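Local coordinates for protein eukaryotic translation initiation factor 4 gamma 2 (Homo sapiens, PDB 4IUL) that probably serves as a scaffold in translation initiation, its MIF4G domain of helical HEAT repeats interacting with the RNA helicase eIF4A, at residues N31-E36 with S74-Q79; Q201-V206 with Q244-L249. One frame throughout, in Å; residues are numbered along the deposited sequence.

Contact 1 (N31-E36 with S74-Q79); sequences NKLTPE and SSLYAQ
The extended linker that follows helix 13-31 runs past the first turn and a half of helix 74-87, the backbones coming nearest at Pro35 and Leu76, 7.0 Å between their CA atoms. Helical geometry ends at Asn31, from Lys32 the chain opens out, and Leu33 points its side chain toward the helix. Its CG stands anti to the backbone N (chi1 -177°), and the CD2 methyl reaches Tyr77, 3.3 Å from CE1, approaching that ring obliquely along its CD1-CE1 side. The two side chains slide past each other in opposite directions, and so do Leu33 and Leu76, whose CG and CD2 atoms lie 4.1 Å apart. Leu76 packs beside the next residues of the linker: its CD2 lies on the Thr34-Pro35 peptide, 3.6 Å from Pro35 N, while its CD1 meets Pro35 CG at the same distance, the leucine crossing the pyrrolidine ring at about a right angle. No direct hydrogen bond joins the segments; a water bridges them instead, donating to Leu33 O and accepting from Tyr77 OH at 2.6 Å. That phenol is carried to the water by a side chain with CG anti to its carbonyl carbon (chi1 -58°), and the bridge gives a polar partner to a carbonyl on a linker of irregular backbone. This is apolar loop-to-helix packing of an all-helical HEAT-type domain. Around it, Leu33 also touches Phe38 at the start of helix 38-48, Tyr77 rests on Lys66 and Ala67 of helix 53-69, and Ser74 packs against helix 141-163.

Contact 2 (Q201-V206 with Q244-L249); sequences QIMRTV and QDTVEL
Gln201 opens the segment by offering its backbone O to two donors one turn on, Thr205 N and Thr205 OG1; the hydroxyl bonds at 2.9 Å from above the carbonyl plane, 44° out of it. Ile202 turns to another helix and packs on Ile177 of helix 170-181. Met203 is the buried apolar link to helix 237-251: its CB and CG lie against the Thr246 CG2 methyl, CG at 3.9 Å, the two side chains crossing at about a right angle. Bends at chi2 and chi3 then lead the end of the chain away from Thr246; the side chain also touches Met219, Phe223 and Trp254. The Thr246 hydroxyl is satisfied within its own helix, by the carbonyl of Leu242, while CG2, anti to the backbone N, is the branch that meets Met203. Segments 201-206 and 244-249 run roughly parallel, their local axes 26° apart and 10.5 Å at closest approach, a near-parallel helix packing within the all-helical, HEAT-type MIF4G domain; helix 216-227 lies between them in sequence and packs on both Met203 and Thr246. Arg204 spans the exposed side of the gap. With CG anti to the carbonyl carbon and a bend at chi3, its guanidinium comes alongside helix 237-251, where NH1 makes a salt bridge to Asp245 OD2 at 3.1 Å. Guanidinium and carboxylate planes differ by only 20°, yet the oxygen approaches obliquely. Leu249 CD2 covers one guanidinium face, 3.6 Å from NH1, and the Thr246 CA lies near the plane at its edge. Thr205 touches Lys164, and Val206 touches Leu173 of helix 170-181.

From the N terminus, helix 13-31 leads into the linker of contact 1, and the chain passes through helices 38-48 and 53-69 before returning at 74-79, closing a 37-residue loop. Helices 107-127, 141-163 and 170-181 follow before contact 2 opens at 201-206; the excursion to 244-249 contains helix 216-227 and closes a second loop of the same length. The loops are in series, neither nested nor crossed. The centres of contact 1 and contact 2 lie 25 Å apart, and the nearest atoms of contact 1 and contact 2 are about 9 Å apart, without touching. Contact 1 thus ties together the N-terminal helices, contact 2 the C-terminal ones, and helix 141-163 borders the first on its way between them.

Contact 1 (N31-E36 with S74-Q79)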
loop_
_atom_site.group_PDB
_atom_site.type_symbol
_atom_site.label_atom_id
_atom_site.label_comp_id
_atom_site.label_asym_id
_atom_site.label_seq_id
_atom_site.Cartn_x
_atom_site.Cartn_y
_atom_site.Cartn_z
ATOM N N ASN A 31 -0.664 2.764 18.301
ATOM C CA ASN A 31 -0.348 1.499 18.954
ATOM C C ASN A 31 -1.593 0.755 19.433
ATOM O O ASN A 31 -1.735 -0.443 19.186
ATOM C CB ASN A 31 0.607 1.706 20.137
ATOM C CG ASN A 31 2.057 1.871 19.703
ATOM O OD1 ASN A 31 2.459 1.398 18.636
ATOM N ND2 ASN A 31 2.857 2.524 20.544
ATOM N N LYS A 32 -2.498 1.453 20.108
ATOM C CA LYS A 32 -3.706 0.802 20.597
ATOM C C LYS A 32 -4.900 0.849 19.645
ATOM O O LYS A 32 -6.045 0.755 20.082
ATOM C CB LYS A 32 -4.101 1.373 21.967
ATOM C CG LYS A 32 -4.127 2.891 22.089
ATOM C CD LYS A 32 -4.149 3.276 23.569
ATOM C CE LYS A 32 -3.966 4.769 23.814
ATOM N NZ LYS A 32 -5.195 5.571 23.550
ATOM N N LEU A 33 -4.634 0.969 18.345
ATOM C CA LEU A 33 -5.703 1.023 17.345
ATOM C C LEU A 33 -6.244 -0.368 17.026
ATOM O O LEU A 33 -5.497 -1.271 16.640
ATOM C CB LEU A 33 -5.201 1.674 16.054
ATOM C CG LEU A 33 -6.231 1.852 14.935
ATOM C CD1 LEU A 33 -7.299 2.846 15.370
ATOM C CD2 LEU A 33 -5.535 2.343 13.672
ATOM N N THR A 34 -7.554 -0.529 17.186
ATOM C CA THR A 34 -8.208 -1.805 16.923
ATOM C C THR A 34 -9.564 -1.590 16.257
ATOM O O THR A 34 -10.178 -0.532 16.423
ATOM C CB THR A 34 -8.418 -2.588 18.235
ATOM O OG1 THR A 34 -9.064 -3.833 17.954
ATOM C CG2 THR A 34 -9.274 -1.796 19.193
ATOM N N PRO A 35 -10.043 -2.588 15.488
ATOM C CA PRO A 35 -11.339 -2.471 14.810
ATOM C C PRO A 35 -12.417 -2.025 15.790
ATOM O O PRO A 35 -13.314 -1.265 15.436
ATOM C CB PRO A 35 -11.586 -3.884 14.293
ATOM C CG PRO A 35 -10.210 -4.386 14.016
ATOM C CD PRO A 35 -9.419 -3.894 15.206
ATOM N N GLU A 36 -12.309 -2.496 17.030
ATOM C CA GLU A 36 -13.276 -2.163 18.069
ATOM C C GLU A 36 -13.092 -0.760 18.643
ATOM O O GLU A 36 -14.064 -0.122 19.048
ATOM C CB GLU A 36 -13.211 -3.193 19.201
ATOM C CG GLU A 36 -14.218 -2.947 20.320
ATOM C CD GLU A 36 -14.190 -4.028 21.388
ATOM O OE1 GLU A 36 -13.125 -4.219 22.018
ATOM O OE2 GLU A 36 -15.234 -4.686 21.598
ATOM N N SER A 74 -3.669 -3.249 7.410
ATOM C CA SER A 74 -3.618 -2.295 6.294
ATOM C C SER A 74 -4.974 -1.615 6.129
ATOM O O SER A 74 -5.088 -0.382 6.088
ATOM C CB SER A 74 -3.273 -3.007 4.982
ATOM O OG SER A 74 -1.923 -3.415 4.943
ATOM N N SER A 75 -5.994 -2.462 6.026
ATOM C CA SER A 75 -7.375 -2.049 5.867
ATOM C C SER A 75 -7.758 -0.970 6.888
ATOM O O SER A 75 -8.338 0.056 6.534
ATOM C CB SER A 75 -8.259 -3.287 6.026
ATOM O OG SER A 75 -9.626 -2.972 5.934
ATOM N N LEU A 76 -7.428 -1.211 8.154
ATOM C CA LEU A 76 -7.729 -0.270 9.223
ATOM C C LEU A 76 -7.020 1.063 9.040
ATOM O O LEU A 76 -7.636 2.123 9.172
ATOM C CB LEU A 76 -7.318 -0.844 10.582
ATOM C CG LEU A 76 -8.418 -1.302 11.537
ATOM C CD1 LEU A 76 -8.969 -2.665 11.102
ATOM C CD2 LEU A 76 -7.841 -1.377 12.946
ATOM N N TYR A 77 -5.719 1.012 8.755
ATOM C CA TYR A 77 -4.945 2.236 8.578
ATOM C C TYR A 77 -5.377 2.993 7.325
ATOM O O TYR A 77 -5.356 4.226 7.300
ATOM C CB TYR A 77 -3.444 1.920 8.533
ATOM C CG TYR A 77 -2.955 1.209 9.779
ATOM C CD1 TYR A 77 -3.217 1.727 11.049
ATOM C CD2 TYR A 77 -2.279 -0.008 9.691
ATOM C CE1 TYR A 77 -2.828 1.039 12.203
ATOM C CE2 TYR A 77 -1.888 -0.702 10.833
ATOM C CZ TYR A 77 -2.168 -0.175 12.084
ATOM O OH TYR A 77 -1.819 -0.880 13.212
ATOM N N ALA A 78 -5.785 2.255 6.296
ATOM C CA ALA A 78 -6.236 2.878 5.054
ATOM C C ALA A 78 -7.494 3.705 5.316
ATOM O O ALA A 78 -7.677 4.774 4.735
ATOM C CB ALA A 78 -6.517 1.811 3.992
ATOM N N GLN A 79 -8.353 3.205 6.200
ATOM C CA GLN A 79 -9.587 3.899 6.541
ATOM C C GLN A 79 -9.255 5.158 7.343
ATOM O O GLN A 79 -9.923 6.185 7.222
ATOM C CB GLN A 79 -10.499 2.979 7.356
ATOM C CG GLN A 79 -11.964 3.403 7.374
ATOM C CD GLN A 79 -12.605 3.397 5.989
ATOM O OE1 GLN A 79 -12.514 2.418 5.247
ATOM N NE2 GLN A 79 -13.264 4.494 5.641
HETATM O O HOH W 1 -2.655 -0.804 15.652
#

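Contact 2 (Q201-V206 with Q244-L249)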
loop_
_atom_site.group_PDB
_atom_site.type_symbol
_atom_site.label_atom_id
_atom_site.label_comp_id
_atom_site.label_asym_id
_atom_site.label_seq_id
_atom_site.Cartn_x
_atom_site.Cartn_y
_atom_site.Cartn_z
ATOM N N GLN A 201 -4.263 -10.978 -4.766
ATOM C CA GLN A 201 -4.963 -10.144 -3.797
ATOM C C GLN A 201 -5.158 -8.762 -4.411
ATOM O O GLN A 201 -6.280 -8.262 -4.500
ATOM C CB GLN A 201 -4.142 -10.014 -2.515
ATOM C CG GLN A 201 -4.822 -9.188 -1.446
ATOM C CD GLN A 201 -6.106 -9.833 -0.961
ATOM O OE1 GLN A 201 -6.077 -10.847 -0.262
ATOM N NE2 GLN A 201 -7.243 -9.255 -1.343
ATOM N N ILE A 202 -4.048 -8.155 -4.832
ATOM C CA ILE A 202 -4.056 -6.837 -5.466
ATOM C C ILE A 202 -4.997 -6.824 -6.660
ATOM O O ILE A 202 -5.821 -5.924 -6.809
ATOM C CB ILE A 202 -2.637 -6.447 -5.962
ATOM C CG1 ILE A 202 -1.841 -5.825 -4.817
ATOM C CG2 ILE A 202 -2.729 -5.484 -7.143
ATOM C CD1 ILE A 202 -2.454 -4.546 -4.275
ATOM N N MET A 203 -4.867 -7.835 -7.508
ATOM C CA MET A 203 -5.694 -7.949 -8.699
ATOM C C MET A 203 -7.198 -7.947 -8.382
ATOM O O MET A 203 -7.979 -7.323 -9.104
ATOM C CB MET A 203 -5.302 -9.213 -9.471
ATOM C CG MET A 203 -5.362 -9.078 -10.982
ATOM S SD MET A 203 -4.195 -7.885 -11.688
ATOM C CE MET A 203 -5.274 -6.622 -12.114
ATOM N N ARG A 204 -7.612 -8.630 -7.312
ATOM C CA ARG A 204 -9.033 -8.665 -6.947
ATOM C C ARG A 204 -9.485 -7.353 -6.317
ATOM O O ARG A 204 -10.667 -7.018 -6.357
ATOM C CB ARG A 204 -9.335 -9.801 -5.960
ATOM C CG ARG A 204 -9.105 -11.201 -6.509
ATOM C CD ARG A 204 -9.607 -12.264 -5.536
ATOM N NE ARG A 204 -11.062 -12.399 -5.564
ATOM C CZ ARG A 204 -11.736 -13.040 -6.516
ATOM N NH1 ARG A 204 -11.088 -13.615 -7.524
ATOM N NH2 ARG A 204 -13.061 -13.106 -6.466
ATOM N N THR A 205 -8.534 -6.618 -5.747
ATOM C CA THR A 205 -8.802 -5.344 -5.080
ATOM C C THR A 205 -8.816 -4.138 -6.023
ATOM O O THR A 205 -9.721 -3.304 -5.969
ATOM C CB THR A 205 -7.741 -5.057 -3.981
ATOM O OG1 THR A 205 -7.691 -6.143 -3.044
ATOM C CG2 THR A 205 -8.082 -3.776 -3.237
ATOM N N VAL A 206 -7.812 -4.058 -6.890
ATOM C CA VAL A 206 -7.662 -2.938 -7.817
ATOM C C VAL A 206 -7.875 -3.257 -9.305
ATOM O O VAL A 206 -8.126 -2.358 -10.110
ATOM C CB VAL A 206 -6.259 -2.316 -7.622
ATOM C CG1 VAL A 206 -5.851 -1.505 -8.820
ATOM C CG2 VAL A 206 -6.270 -1.441 -6.390
ATOM N N GLN A 244 -5.882 -19.351 -11.437
ATOM C CA GLN A 244 -6.966 -19.742 -12.331
ATOM C C GLN A 244 -8.261 -19.010 -12.012
ATOM O O GLN A 244 -9.004 -18.631 -12.916
ATOM C CB GLN A 244 -7.216 -21.250 -12.256
ATOM C CG GLN A 244 -6.057 -22.108 -12.735
ATOM C CD GLN A 244 -6.410 -23.587 -12.800
ATOM O OE1 GLN A 244 -5.564 -24.428 -13.116
ATOM N NE2 GLN A 244 -7.668 -23.911 -12.504
ATOM N N ASP A 245 -8.535 -18.812 -10.727
ATOM C CA ASP A 245 -9.758 -18.127 -10.332
ATOM C C ASP A 245 -9.711 -16.639 -10.678
ATOM O O ASP A 245 -10.734 -16.041 -11.011
ATOM C CB ASP A 245 -10.011 -18.296 -8.831
ATOM C CG ASP A 245 -11.346 -17.707 -8.395
ATOM O OD1 ASP A 245 -12.397 -18.218 -8.850
ATOM O OD2 ASP A 245 -11.346 -16.734 -7.608
ATOM N N THR A 246 -8.524 -16.043 -10.595
ATOM C CA THR A 246 -8.360 -14.627 -10.908
ATOM C C THR A 246 -8.503 -14.409 -12.414
ATOM O O THR A 246 -9.226 -13.522 -12.857
ATOM C CB THR A 246 -6.983 -14.116 -10.435
ATOM O OG1 THR A 246 -6.897 -14.244 -9.011
ATOM C CG2 THR A 246 -6.792 -12.656 -10.813
ATOM N N VAL A 247 -7.813 -15.234 -13.193
ATOM C CA VAL A 247 -7.864 -15.163 -14.648
ATOM C C VAL A 247 -9.295 -15.299 -15.171
ATOM O O VAL A 247 -9.726 -14.526 -16.028
ATOM C CB VAL A 247 -6.988 -16.266 -15.272
ATOM C CG1 VAL A 247 -7.392 -16.518 -16.712
ATOM C CG2 VAL A 247 -5.529 -15.845 -15.211
ATOM N N GLU A 248 -10.021 -16.283 -14.649
ATOM C CA GLU A 248 -11.401 -16.538 -15.042
ATOM C C GLU A 248 -12.306 -15.342 -14.750
ATOM O O GLU A 248 -13.263 -15.088 -15.479
ATOM C CB GLU A 248 -11.929 -17.767 -14.300
ATOM C CG GLU A 248 -13.349 -18.164 -14.658
ATOM C CD GLU A 248 -13.852 -19.331 -13.819
ATOM O OE1 GLU A 248 -13.253 -20.427 -13.897
ATOM O OE2 GLU A 248 -14.843 -19.148 -13.078
ATOM N N LEU A 249 -12.003 -14.616 -13.679
ATOM C CA LEU A 249 -12.793 -13.450 -13.296
ATOM C C LEU A 249 -12.624 -12.338 -14.326
ATOM O O LEU A 249 -13.574 -11.626 -14.654
ATOM C CB LEU A 249 -12.361 -12.950 -11.913
ATOM C CG LEU A 249 -13.101 -11.739 -11.342
ATOM C CD1 LEU A 249 -14.581 -12.049 -11.231
ATOM C CD2 LEU A 249 -12.531 -11.376 -9.977
#